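Local coordinates for CRISPR-associated protein, Cse2 family (Meiothermus ruber, PDB 3WA8) that probably binds the crRNA and helps stabilise the R-loop as the small CasB (Cse2) subunit of a type I-E CRISPR Cascade complex, at residues H111-L116 and Q150-Q155. Residues are numbered along the deposited sequence; the frame is centred on the assembly and turned at random.
Sequences HAIAQL and QLIESQ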
ATOM      1  N   HIS A 111       5.165  -8.167  -4.138  1.00 49.51           N
ATOM      2  CA  HIS A 111       5.308  -9.420  -3.403  1.00 52.29           C
ATOM      3  C   HIS A 111       3.980  -9.841  -2.743  1.00 52.19           C
ATOM      4  O   HIS A 111       3.615 -11.027  -2.795  1.00 54.84           O
ATOM      5  CB  HIS A 111       6.468  -9.383  -2.415  1.00 53.92           C
ATOM      6  CG  HIS A 111       6.521 -10.569  -1.501  1.00 58.00           C
ATOM      7  ND1 HIS A 111       7.148 -11.746  -1.841  1.00 62.43           N
ATOM      8  CD2 HIS A 111       6.034 -10.752  -0.251  1.00 59.65           C
ATOM      9  CE1 HIS A 111       7.050 -12.602  -0.842  1.00 65.22           C
ATOM     10  NE2 HIS A 111       6.368 -12.025   0.133  1.00 64.38           N
ATOM     11  N   ALA A 112       3.255  -8.885  -2.152  1.00 49.48           N
ATOM     12  CA  ALA A 112       1.997  -9.223  -1.475  1.00 49.60           C
ATOM     13  C   ALA A 112       1.033  -9.827  -2.504  1.00 50.27           C
ATOM     14  O   ALA A 112       0.405 -10.867  -2.241  1.00 52.72           O
ATOM     15  CB  ALA A 112       1.390  -8.024  -0.776  1.00 46.05           C
ATOM     16  N   ILE A 113       0.983  -9.211  -3.692  1.00 48.04           N
ATOM     17  CA  ILE A 113       0.048  -9.628  -4.718  1.00 48.52           C
ATOM     18  C   ILE A 113       0.384 -11.032  -5.236  1.00 52.21           C
ATOM     19  O   ILE A 113      -0.526 -11.855  -5.483  1.00 54.52           O
ATOM     20  CB  ILE A 113      -0.064  -8.586  -5.847  1.00 46.29           C
ATOM     21  CG1 ILE A 113      -0.823  -7.365  -5.349  1.00 43.96           C
ATOM     22  CG2 ILE A 113      -0.825  -9.140  -7.071  1.00 47.30           C
ATOM     23  CD1 ILE A 113      -0.468  -6.104  -6.078  1.00 43.42           C
ATOM     24  N   ALA A 114       1.675 -11.320  -5.375  1.00 52.77           N
ATOM     25  CA  ALA A 114       2.078 -12.636  -5.833  1.00 56.37           C
ATOM     26  C   ALA A 114       1.628 -13.679  -4.833  1.00 60.38           C
ATOM     27  O   ALA A 114       1.164 -14.756  -5.213  1.00 64.41           O
ATOM     28  CB  ALA A 114       3.552 -12.703  -6.016  1.00 57.07           C
ATOM     29  N   GLN A 115       1.748 -13.354  -3.549  1.00 60.56           N
ATOM     30  CA  GLN A 115       1.364 -14.278  -2.492  1.00 64.34           C
ATOM     31  C   GLN A 115      -0.121 -14.599  -2.613  1.00 65.75           C
ATOM     32  O   GLN A 115      -0.537 -15.753  -2.431  1.00 70.53           O
ATOM     33  CB  GLN A 115       1.689 -13.689  -1.118  1.00 63.71           C
ATOM     34  CG  GLN A 115       3.122 -13.861  -0.715  1.00 65.01           C
ATOM     35  CD  GLN A 115       3.452 -13.180   0.584  1.00 64.45           C
ATOM     36  OE1 GLN A 115       3.149 -12.012   0.778  1.00 62.83           O
ATOM     37  NE2 GLN A 115       4.112 -13.898   1.469  1.00 69.44           N
ATOM     38  N   LEU A 116      -0.907 -13.568  -2.932  1.00 62.12           N
ATOM     39  CA  LEU A 116      -2.332 -13.710  -3.133  1.00 63.06           C
ATOM     40  C   LEU A 116      -2.582 -14.584  -4.367  1.00 66.14           C
ATOM     41  O   LEU A 116      -3.359 -15.556  -4.318  1.00 70.95           O
ATOM     42  CB  LEU A 116      -2.948 -12.337  -3.289  1.00 58.44           C
ATOM     43  CG  LEU A 116      -4.330 -12.297  -3.894  1.00 59.30           C
ATOM     44  CD1 LEU A 116      -5.347 -12.853  -2.910  1.00 62.57           C
ATOM     45  CD2 LEU A 116      -4.650 -10.895  -4.276  1.00 53.71           C
ATOM     46  N   GLN A 150      -8.151  -4.902  -0.852  1.00 56.86           N
ATOM     47  CA  GLN A 150      -9.297  -5.685  -0.461  1.00 61.92           C
ATOM     48  C   GLN A 150      -9.122  -7.181  -0.768  1.00 64.94           C
ATOM     49  O   GLN A 150      -9.381  -8.027   0.091  1.00 68.32           O
ATOM     50  CB  GLN A 150     -10.516  -5.165  -1.186  1.00 63.95           C
ATOM     51  CG  GLN A 150     -11.333  -4.218  -0.394  1.00 68.10           C
ATOM     52  CD  GLN A 150     -12.734  -4.739  -0.341  1.00 78.81           C
ATOM     53  OE1 GLN A 150     -13.015  -5.818  -0.884  1.00 84.07           O
ATOM     54  NE2 GLN A 150     -13.635  -3.997   0.307  1.00 81.90           N
ATOM     55  N   LEU A 151      -8.689  -7.514  -1.988  1.00 64.03           N
ATOM     56  CA  LEU A 151      -8.486  -8.912  -2.305  1.00 66.13           C
ATOM     57  C   LEU A 151      -7.411  -9.496  -1.420  1.00 65.73           C
ATOM     58  O   LEU A 151      -7.641 -10.519  -0.779  1.00 69.56           O
ATOM     59  CB  LEU A 151      -8.181  -9.136  -3.778  1.00 65.70           C
ATOM     60  CG  LEU A 151      -9.413  -9.189  -4.678  1.00 67.02           C
ATOM     61  CD1 LEU A 151      -8.989  -9.329  -6.114  1.00 66.98           C
ATOM     62  CD2 LEU A 151     -10.314 -10.318  -4.292  1.00 71.12           C
ATOM     63  N   ILE A 152      -6.263  -8.836  -1.364  1.00 61.29           N
ATOM     64  CA  ILE A 152      -5.185  -9.257  -0.493  1.00 61.88           C
ATOM     65  C   ILE A 152      -5.640  -9.547   0.950  1.00 65.16           C
ATOM     66  O   ILE A 152      -5.227 -10.556   1.538  1.00 68.32           O
ATOM     67  CB  ILE A 152      -4.085  -8.209  -0.465  1.00 57.85           C
ATOM     68  CG1 ILE A 152      -3.430  -8.118  -1.833  1.00 56.30           C
ATOM     69  CG2 ILE A 152      -3.038  -8.551   0.567  1.00 58.43           C
ATOM     70  CD1 ILE A 152      -2.735  -6.826  -2.077  1.00 53.16           C
ATOM     71  N   GLU A 153      -6.494  -8.676   1.500  1.00 65.08           N
ATOM     72  CA  GLU A 153      -6.951  -8.765   2.901  1.00 68.03           C
ATOM     73  C   GLU A 153      -7.897  -9.945   3.131  1.00 74.17           C
ATOM     74  O   GLU A 153      -8.057 -10.404   4.249  1.00 77.87           O
ATOM     75  CB  GLU A 153      -7.618  -7.454   3.337  1.00 65.80           C
ATOM     76  CG  GLU A 153      -6.674  -6.234   3.409  1.00 61.30           C
ATOM     77  CD  GLU A 153      -6.195  -5.898   4.816  1.00 63.03           C
ATOM     78  OE1 GLU A 153      -6.741  -6.438   5.796  1.00 67.91           O
ATOM     79  OE2 GLU A 153      -5.285  -5.058   4.957  1.00 62.26           O
ATOM     80  N   SER A 154      -8.513 -10.441   2.067  1.00 76.59           N
ATOM     81  CA  SER A 154      -9.256 -11.686   2.126  1.00 83.38           C
ATOM     82  C   SER A 154      -8.398 -12.867   2.497  1.00 86.93           C
ATOM     83  O   SER A 154      -8.896 -13.787   3.133  1.00 92.89           O
ATOM     84  CB  SER A 154      -9.915 -12.003   0.788  1.00 85.07           C
ATOM     85  OG  SER A 154     -11.009 -11.144   0.569  1.00 86.21           O
ATOM     86  N   GLN A 155      -7.139 -12.899   2.060  1.00 84.69           N
ATOM     87  CA  GLN A 155      -6.249 -13.957   2.555  1.00 88.48           C
ATOM     88  C   GLN A 155      -5.754 -13.500   3.894  1.00 88.44           C
ATOM     89  O   GLN A 155      -5.362 -12.356   4.077  1.00 83.83           O
ATOM     90  CB  GLN A 155      -5.072 -14.249   1.640  1.00 86.43           C
ATOM     91  CG  GLN A 155      -5.458 -14.656   0.259  1.00 85.35           C
ATOM     92  CD  GLN A 155      -6.302 -15.878   0.225  1.00 89.45           C
ATOM     93  OE1 GLN A 155      -7.408 -15.860  -0.310  1.00 89.41           O
ATOM     94  NE2 GLN A 155      -5.791 -16.961   0.783  1.00 94.30           N
TER
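Two helices of the all-helical Cse2 fold, 109-119 and 141-154, meet through the side chains of L116 and I152, with their local axes 9.6 Å apart at closest approach and inclined at 55°. L116 reaches across from the first helix. Its CG is anti to the backbone N (chi1 163°), and the two methyls beyond it divide the work. CD2 of L116 lies 3.9 Å from CG1 of I152 and also touches CB of L151. CD1 of L116 comes to 3.6 Å from CG of Q155 and rests near the carbonyl O of L151. The L116 side chain crosses those of I152 and Q155 at about a right angle. Q155 follows the last turn of its helix; its CG stands anti to its carbonyl carbon and meets the leucine, and beyond it the chain bends at chi2. I152 also meets the first helix at I113 and A112: its CB does not point straight at the partner helix, but its end swings nearer, placing CD1 of I152 3.8 Å from CG1 of I113 and, more loosely, 4.5 Å from CB of A112. An alanine in place of L116 would probably open a gap between the helices, leaving I152 CG1 and Q155 CG without the methyls they pack on. Elsewhere in the chain, F130 and L133 of helix 124-135 lie on I113, I126 of that helix lies on L116, and I158 and I160 touch I152. The contact is buried and largely apolar, an oblique helix-helix packing in the all-helical Cse2 fold.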